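Local coordinates for thiamine-monophosphate kinase (Stenotrophomonas maltophilia, PDB 6XEP) that catalyses the ATP-dependent phosphorylation of thiamine monophosphate to thiamine diphosphate, at the interface of chains A and B. Residues are numbered along the deposited sequence; one frame, centred on the assembly and turned at random. Chains: chain A/B, Thiamine-monophosphate kinase.

Contact 1: the interface of chains A and B. Residues chain A 55, 96, 136, 138, 140; chain B 55, 96, 98, 136, 138, 140.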
loop_
_atom_site.group_PDB
_atom_site.type_symbol
_atom_site.label_atom_id
_atom_site.label_comp_id
_atom_site.label_asym_id
_atom_site.label_seq_id
_atom_site.Cartn_x
_atom_site.Cartn_y
_atom_site.Cartn_z
ATOM N N THR A 55 -2.678 -7.281 -2.555
ATOM C CA THR A 55 -1.357 -7.844 -2.783
ATOM C C THR A 55 -1.512 -9.054 -3.684
ATOM O O THR A 55 -2.402 -9.873 -3.460
ATOM C CB THR A 55 -0.674 -8.241 -1.472
ATOM O OG1 THR A 55 -0.402 -7.063 -0.704
ATOM C CG2 THR A 55 0.630 -8.978 -1.758
ATOM N N ALA A 96 4.404 -1.285 -4.068
ATOM C CA ALA A 96 5.417 -1.837 -3.176
ATOM C C ALA A 96 5.804 -3.194 -3.748
ATOM O O ALA A 96 5.009 -4.143 -3.694
ATOM C CB ALA A 96 4.893 -1.947 -1.744
ATOM N N SER A 136 6.276 -10.379 -4.610
ATOM C CA SER A 136 5.003 -9.930 -4.062
ATOM C C SER A 136 4.816 -8.487 -4.483
ATOM O O SER A 136 5.749 -7.682 -4.383
ATOM C CB SER A 136 4.968 -10.050 -2.533
ATOM O OG SER A 136 3.732 -9.582 -1.995
ATOM N N SER A 138 2.268 -5.247 -4.015
ATOM C CA SER A 138 1.186 -4.667 -3.232
ATOM C C SER A 138 0.900 -3.276 -3.775
ATOM O O SER A 138 1.793 -2.424 -3.800
ATOM C CB SER A 138 1.554 -4.598 -1.752
ATOM O OG SER A 138 0.400 -4.362 -0.960
ATOM N N THR A 140 -1.650 0.140 -3.615
ATOM C CA THR A 140 -2.677 0.921 -2.959
ATOM C C THR A 140 -3.149 1.934 -3.979
ATOM O O THR A 140 -2.329 2.661 -4.538
ATOM C CB THR A 140 -2.132 1.617 -1.714
ATOM O OG1 THR A 140 -1.636 0.631 -0.813
ATOM C CG2 THR A 140 -3.227 2.379 -0.998
ATOM N N THR B 55 7.424 -2.236 2.565
ATOM C CA THR B 55 7.079 -3.630 2.796
ATOM C C THR B 55 8.139 -4.232 3.699
ATOM O O THR B 55 9.329 -4.014 3.476
ATOM C CB THR B 55 6.987 -4.416 1.486
ATOM O OG1 THR B 55 5.883 -3.927 0.716
ATOM C CG2 THR B 55 6.792 -5.901 1.775
ATOM N N ALA B 96 -1.627 -4.283 4.074
ATOM C CA ALA B 96 -1.794 -5.427 3.184
ATOM C C ALA B 96 -0.943 -6.552 3.759
ATOM O O ALA B 96 0.292 -6.487 3.706
ATOM C CB ALA B 96 -1.390 -5.077 1.752
ATOM N N SER B 98 0.196 -10.482 3.896
ATOM C CA SER B 98 0.322 -11.793 3.283
ATOM C C SER B 98 0.705 -12.761 4.388
ATOM O O SER B 98 1.733 -12.566 5.039
ATOM C CB SER B 98 1.381 -11.793 2.179
ATOM O OG SER B 98 1.000 -10.924 1.115
ATOM N N SER B 136 4.512 -11.249 4.634
ATOM C CA SER B 136 4.919 -9.962 4.085
ATOM C C SER B 136 3.878 -8.944 4.503
ATOM O O SER B 136 2.674 -9.206 4.402
ATOM C CB SER B 136 5.038 -10.010 2.556
ATOM O OG SER B 136 5.407 -8.742 2.016
ATOM N N SER B 138 2.824 -4.961 4.027
ATOM C CA SER B 138 3.011 -3.749 3.241
ATOM C C SER B 138 2.072 -2.683 3.781
ATOM O O SER B 138 0.854 -2.883 3.806
ATOM C CB SER B 138 2.737 -4.005 1.762
ATOM O OG SER B 138 3.243 -2.942 0.968
ATOM N N THR B 140 0.877 1.409 3.613
ATOM C CA THR B 140 0.872 2.698 2.955
ATOM C C THR B 140 0.346 3.686 3.973
ATOM O O THR B 140 -0.728 3.469 4.532
ATOM C CB THR B 140 -0.011 2.680 1.709
ATOM O OG1 THR B 140 0.480 1.688 0.810
ATOM C CG2 THR B 140 0.040 4.011 0.990
HETATM O O HOH W 1 3.744 -7.505 0.008
HETATM O O HOH W 2 1.164 -8.185 1.572
HETATM O O HOH W 3 5.839 -5.856 -1.556
#
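A:Thr140 and B:Thr140 meet tip to tip where strand 136-145 of one chain faces its copy in the other. The protein belongs to the PurM/AIR synthase-related (ThiL) family, whose N-terminal domains typically pair through their sheets into a dimer. Here strands 48-57, 89-99 and 136-145 of both chains face each other with small side chains.

Direct bonding across the two-fold comes from the threonine pair. A:Thr140 OG1 and B:Thr140 OG1 are hydrogen-bonded at 2.9 Å; the coordinates do not show which is the donor. Each hydroxyl lies anti to its own carbonyl carbon (chi1 -59°), which turns it toward its twin.

Within each chain a second hydroxyl pair is tied together. A:Thr55 OG1 and A:Ser138 OG share a hydrogen bond of 2.8 Å. Both oxygens rest against the methyl group of B:Ala96, with A:Ser138 OG 3.3 Å from B:Ala96 CB.

Packing is close at the centre. A:Ser138 CB and B:Ser138 CB lie 3.8 Å apart. The methyl A:Thr55 CG2 touches B:Ser98 OG at 3.5 Å.

Three waters also bridge the chains. Water 1 joins A:Ser136 OG to B:Ser136 OG, at 2.9 Å from A:Ser136 OG. It also bonds to waters 2 and 3. Water 2 connects A:Thr55 OG1 with the carbonyl B:Ala96 O and with B:Ser98 OG, 2.8 Å from the latter. Water 3 joins B:Thr55 OG1 to A:Ala96 O.

Contact 2: the interface of chains A and B. Residues chain A 35-37; chain B 153, 238.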
loop_
_atom_site.group_PDB
_atom_site.type_symbol
_atom_site.label_atom_id
_atom_site.label_comp_id
_atom_site.label_asym_id
_atom_site.label_seq_id
_atom_site.Cartn_x
_atom_site.Cartn_y
_atom_site.Cartn_z
ATOM N N GLY A 35 14.603 15.691 -8.806
ATOM C CA GLY A 35 15.137 15.788 -7.456
ATOM C C GLY A 35 14.177 15.439 -6.335
ATOM O O GLY A 35 14.549 14.680 -5.434
ATOM N N ASP A 36 12.948 15.980 -6.372
ATOM C CA ASP A 36 11.951 15.737 -5.328
ATOM C C ASP A 36 11.945 14.278 -4.918
ATOM O O ASP A 36 11.941 13.381 -5.767
ATOM C CB ASP A 36 10.534 16.105 -5.779
ATOM C CG ASP A 36 10.303 17.600 -5.863
ATOM O OD1 ASP A 36 11.042 18.387 -5.235
ATOM O OD2 ASP A 36 9.355 17.988 -6.572
ATOM N N ASP A 37 11.922 14.047 -3.612
ATOM C CA ASP A 37 11.956 12.702 -3.068
ATOM C C ASP A 37 10.572 12.149 -2.773
ATOM O O ASP A 37 10.447 10.962 -2.470
ATOM C CB ASP A 37 12.802 12.696 -1.798
ATOM C CG ASP A 37 14.215 13.129 -2.063
ATOM O OD1 ASP A 37 14.918 12.360 -2.748
ATOM O OD2 ASP A 37 14.610 14.245 -1.632
ATOM N N ARG B 153 15.126 17.389 1.785
ATOM C CA ARG B 153 16.523 16.983 1.896
ATOM C C ARG B 153 17.490 17.924 1.193
ATOM O O ARG B 153 18.705 17.796 1.394
ATOM C CB ARG B 153 16.713 15.580 1.317
ATOM C CG ARG B 153 15.881 14.490 1.976
ATOM C CD ARG B 153 16.033 13.168 1.236
ATOM N NE ARG B 153 15.296 12.095 1.909
ATOM C CZ ARG B 153 15.370 10.814 1.569
ATOM N NH1 ARG B 153 16.143 10.439 0.559
ATOM N NH2 ARG B 153 14.672 9.902 2.242
ATOM N N ARG B 238 21.726 16.117 -2.309
ATOM C CA ARG B 238 20.597 16.908 -2.784
ATOM C C ARG B 238 20.809 18.399 -2.554
ATOM O O ARG B 238 20.356 19.213 -3.366
ATOM C CB ARG B 238 19.307 16.415 -2.102
ATOM C CG ARG B 238 19.001 14.948 -2.412
ATOM C CD ARG B 238 18.175 14.798 -3.681
ATOM N NE ARG B 238 16.827 15.295 -3.418
ATOM C CZ ARG B 238 16.345 16.436 -3.895
ATOM N NH1 ARG B 238 17.087 17.178 -4.699
ATOM N NH2 ARG B 238 15.117 16.826 -3.580
HETATM O O HOH W 4 13.324 16.121 -0.099
HETATM O O HOH W 5 17.430 11.800 -1.557
#
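A:Asp37 of one subunit is held by B:Arg238 and flanked by B:Arg153 of the other. In this ThiL kinase of the PurM/AIR synthase-related family, A:Asp37 is a predicted magnesium ligand and B:Arg153 a predicted ATP-binding residue. The contact therefore probably lies at an active site built from both chains. No nucleotide or magnesium is modelled here.

B:Arg238 projects from helix 228-239. From CB its chain bends at chi2 (-88°) and again at chi3, turning the guanidinium toward A:Gly35 and A:Asp37. B:Arg238 CD makes looser contact, 4.0 Å from the carbonyl A:Gly35 O. B:Arg238 NE forms a salt bridge and hydrogen bond with A:Asp37 OD2 at 3.0 Å. It arrives on the syn side, tilted 24° from the carboxylate plane. A:Gly35 C lies over one face of the B:Arg238 guanidinium, offset toward its rim. B:Arg238 NH1 lies 3.7 Å from A:Gly35 CA, a packing contact. B:Arg238 NH2 adds a longer bond to the same A:Asp37 OD2, 3.3 Å away and from above the carboxylate plane. NE and NH2 thus grip one oxygen side-on, with that oxygen at the edge of the guanidinium. Both also lie near A:Gly35 O, but their N-H groups are not aimed at it, so no hydrogen bond is assigned.

B:Arg153 runs extended past the carboxylate, with B:Arg153 CD 3.4 Å from A:Asp37 OD2. Water 4 joins that oxygen to B:Arg153 N. Water 5 bridges A:Asp37 OD1 and B:Arg153 NH1, lying 2.8 Å from B:Arg153 NH1 at the guanidinium edge.

Contact 3: the interface of chains A and B. Residues chain A 48-50, 86, 145; chain B 38-41.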
loop_
_atom_site.group_PDB
_atom_site.type_symbol
_atom_site.label_atom_id
_atom_site.label_comp_id
_atom_site.label_asym_id
_atom_site.label_seq_id
_atom_site.Cartn_x
_atom_site.Cartn_y
_atom_site.Cartn_z
ATOM N N GLN A 48 -14.514 13.235 -1.652
ATOM C CA GLN A 48 -13.968 12.338 -0.648
ATOM C C GLN A 48 -13.034 11.333 -1.304
ATOM O O GLN A 48 -13.195 10.978 -2.476
ATOM C CB GLN A 48 -15.087 11.629 0.111
ATOM C CG GLN A 48 -15.857 12.583 1.011
ATOM C CD GLN A 48 -17.174 12.020 1.461
ATOM O OE1 GLN A 48 -18.006 11.628 0.642
ATOM N NE2 GLN A 48 -17.370 11.953 2.772
ATOM N N LEU A 49 -12.042 10.885 -0.534
ATOM C CA LEU A 49 -11.098 9.878 -0.986
ATOM C C LEU A 49 -11.552 8.499 -0.543
ATOM O O LEU A 49 -12.014 8.323 0.587
ATOM C CB LEU A 49 -9.704 10.111 -0.400
ATOM C CG LEU A 49 -8.766 11.178 -0.899
ATOM C CD1 LEU A 49 -7.498 11.057 -0.062
ATOM C CD2 LEU A 49 -8.486 10.907 -2.336
ATOM N N VAL A 50 -11.369 7.520 -1.416
ATOM C CA VAL A 50 -11.522 6.119 -1.040
ATOM C C VAL A 50 -10.259 5.398 -1.466
ATOM O O VAL A 50 -9.632 5.742 -2.470
ATOM C CB VAL A 50 -12.756 5.430 -1.656
ATOM C CG1 VAL A 50 -13.990 6.085 -1.175
ATOM C CG2 VAL A 50 -12.708 5.478 -3.143
ATOM N N MET A 86 -17.085 0.962 -6.694
ATOM C CA MET A 86 -17.518 2.065 -5.851
ATOM C C MET A 86 -17.849 3.314 -6.650
ATOM O O MET A 86 -18.262 4.314 -6.063
ATOM C CB MET A 86 -16.438 2.364 -4.814
ATOM C CG MET A 86 -16.277 1.198 -3.877
ATOM S SD MET A 86 -15.180 1.629 -2.541
ATOM C CE MET A 86 -13.610 1.576 -3.364
ATOM N N VAL A 145 -14.613 10.534 -4.929
ATOM C CA VAL A 145 -16.052 10.493 -5.184
ATOM C C VAL A 145 -16.694 11.774 -4.676
ATOM O O VAL A 145 -16.337 12.279 -3.606
ATOM C CB VAL A 145 -16.735 9.278 -4.517
ATOM C CG1 VAL A 145 -16.291 7.998 -5.147
ATOM C CG2 VAL A 145 -16.462 9.265 -3.017
ATOM N N ALA B 38 -16.103 0.193 2.842
ATOM C CA ALA B 38 -14.912 0.997 2.614
ATOM C C ALA B 38 -15.126 2.349 3.274
ATOM O O ALA B 38 -16.257 2.836 3.362
ATOM C CB ALA B 38 -14.618 1.177 1.121
ATOM N N ALA B 39 -14.037 2.947 3.722
ATOM C CA ALA B 39 -14.110 4.229 4.400
ATOM C C ALA B 39 -14.074 5.370 3.391
ATOM O O ALA B 39 -13.391 5.298 2.367
ATOM C CB ALA B 39 -12.957 4.382 5.382
ATOM N N LEU B 40 -14.810 6.427 3.688
ATOM C CA LEU B 40 -14.710 7.670 2.933
ATOM C C LEU B 40 -13.861 8.629 3.757
ATOM O O LEU B 40 -14.171 8.881 4.925
ATOM C CB LEU B 40 -16.089 8.263 2.650
ATOM C CG LEU B 40 -17.073 7.367 1.893
ATOM C CD1 LEU B 40 -18.475 7.927 1.982
ATOM C CD2 LEU B 40 -16.658 7.285 0.460
ATOM N N LEU B 41 -12.792 9.154 3.160
ATOM C CA LEU B 41 -11.869 10.034 3.862
ATOM C C LEU B 41 -12.028 11.476 3.391
ATOM O O LEU B 41 -12.226 11.737 2.194
ATOM C CB LEU B 41 -10.429 9.592 3.646
ATOM C CG LEU B 41 -10.236 8.075 3.731
ATOM C CD1 LEU B 41 -8.855 7.693 3.234
ATOM C CD2 LEU B 41 -10.464 7.600 5.151
HETATM O O HOH W 6 -15.201 11.601 5.036
#
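A:Leu49 and B:Leu41 pair their backbones across the interface. Short strand 40-41 of chain B thereby forms an antiparallel bridge with chain A, adding a short strand of the partner beside strand 48-57 of this ThiL subunit.

Two backbone hydrogen bonds make the bridge. A:Leu49 N donates to B:Leu41 O at 2.9 Å. B:Leu41 N donates back to A:Leu49 O at 2.8 Å.

Apolar packing centres on B:Leu40. B:Leu40 CD2 presses on A:Val50 CG1 at 3.4 Å, tighter than an ordinary van der Waals contact. The two side chains lie side by side and point the same way. A:Val50 CG1 is anti to its own carbonyl carbon (chi1 -63°), which brings this methyl rather than CG2 against the leucine. A:Val145 crosses B:Leu40 at about a right angle, with A:Val145 CG2 4.0 Å from B:Leu40 CD2. Nearby, A:Met86 SD rests 3.7 Å from B:Ala38 CB.

A water adds a polar link beside this patch. A:Gln48 stretches out beyond CG across B:Leu40. Its amide NE2 bonds to water 6, which lies 2.9 Å from the carbonyl B:Leu40 O.

The C-alpha centres of contacts 1 and 2 lie about 25 Å apart, those of contacts 1 and 3 about 20 Å, and those of contacts 2 and 3 about 31 Å. Strands 48-57 and 136-145 serve the central face in contact 1 and, at residues 48-50 and 145, contact 3. Contacts 2 and 3 use neighbouring stretches of sequence: residues 35-37 and residues 38-41. In each subunit this segment leads from a probable metal site into the strand bridge. The two-fold axis passes through contact 1 and repeats contacts 2 and 3 with the chains exchanged. Dimer assembly and the active site therefore appear to be coupled.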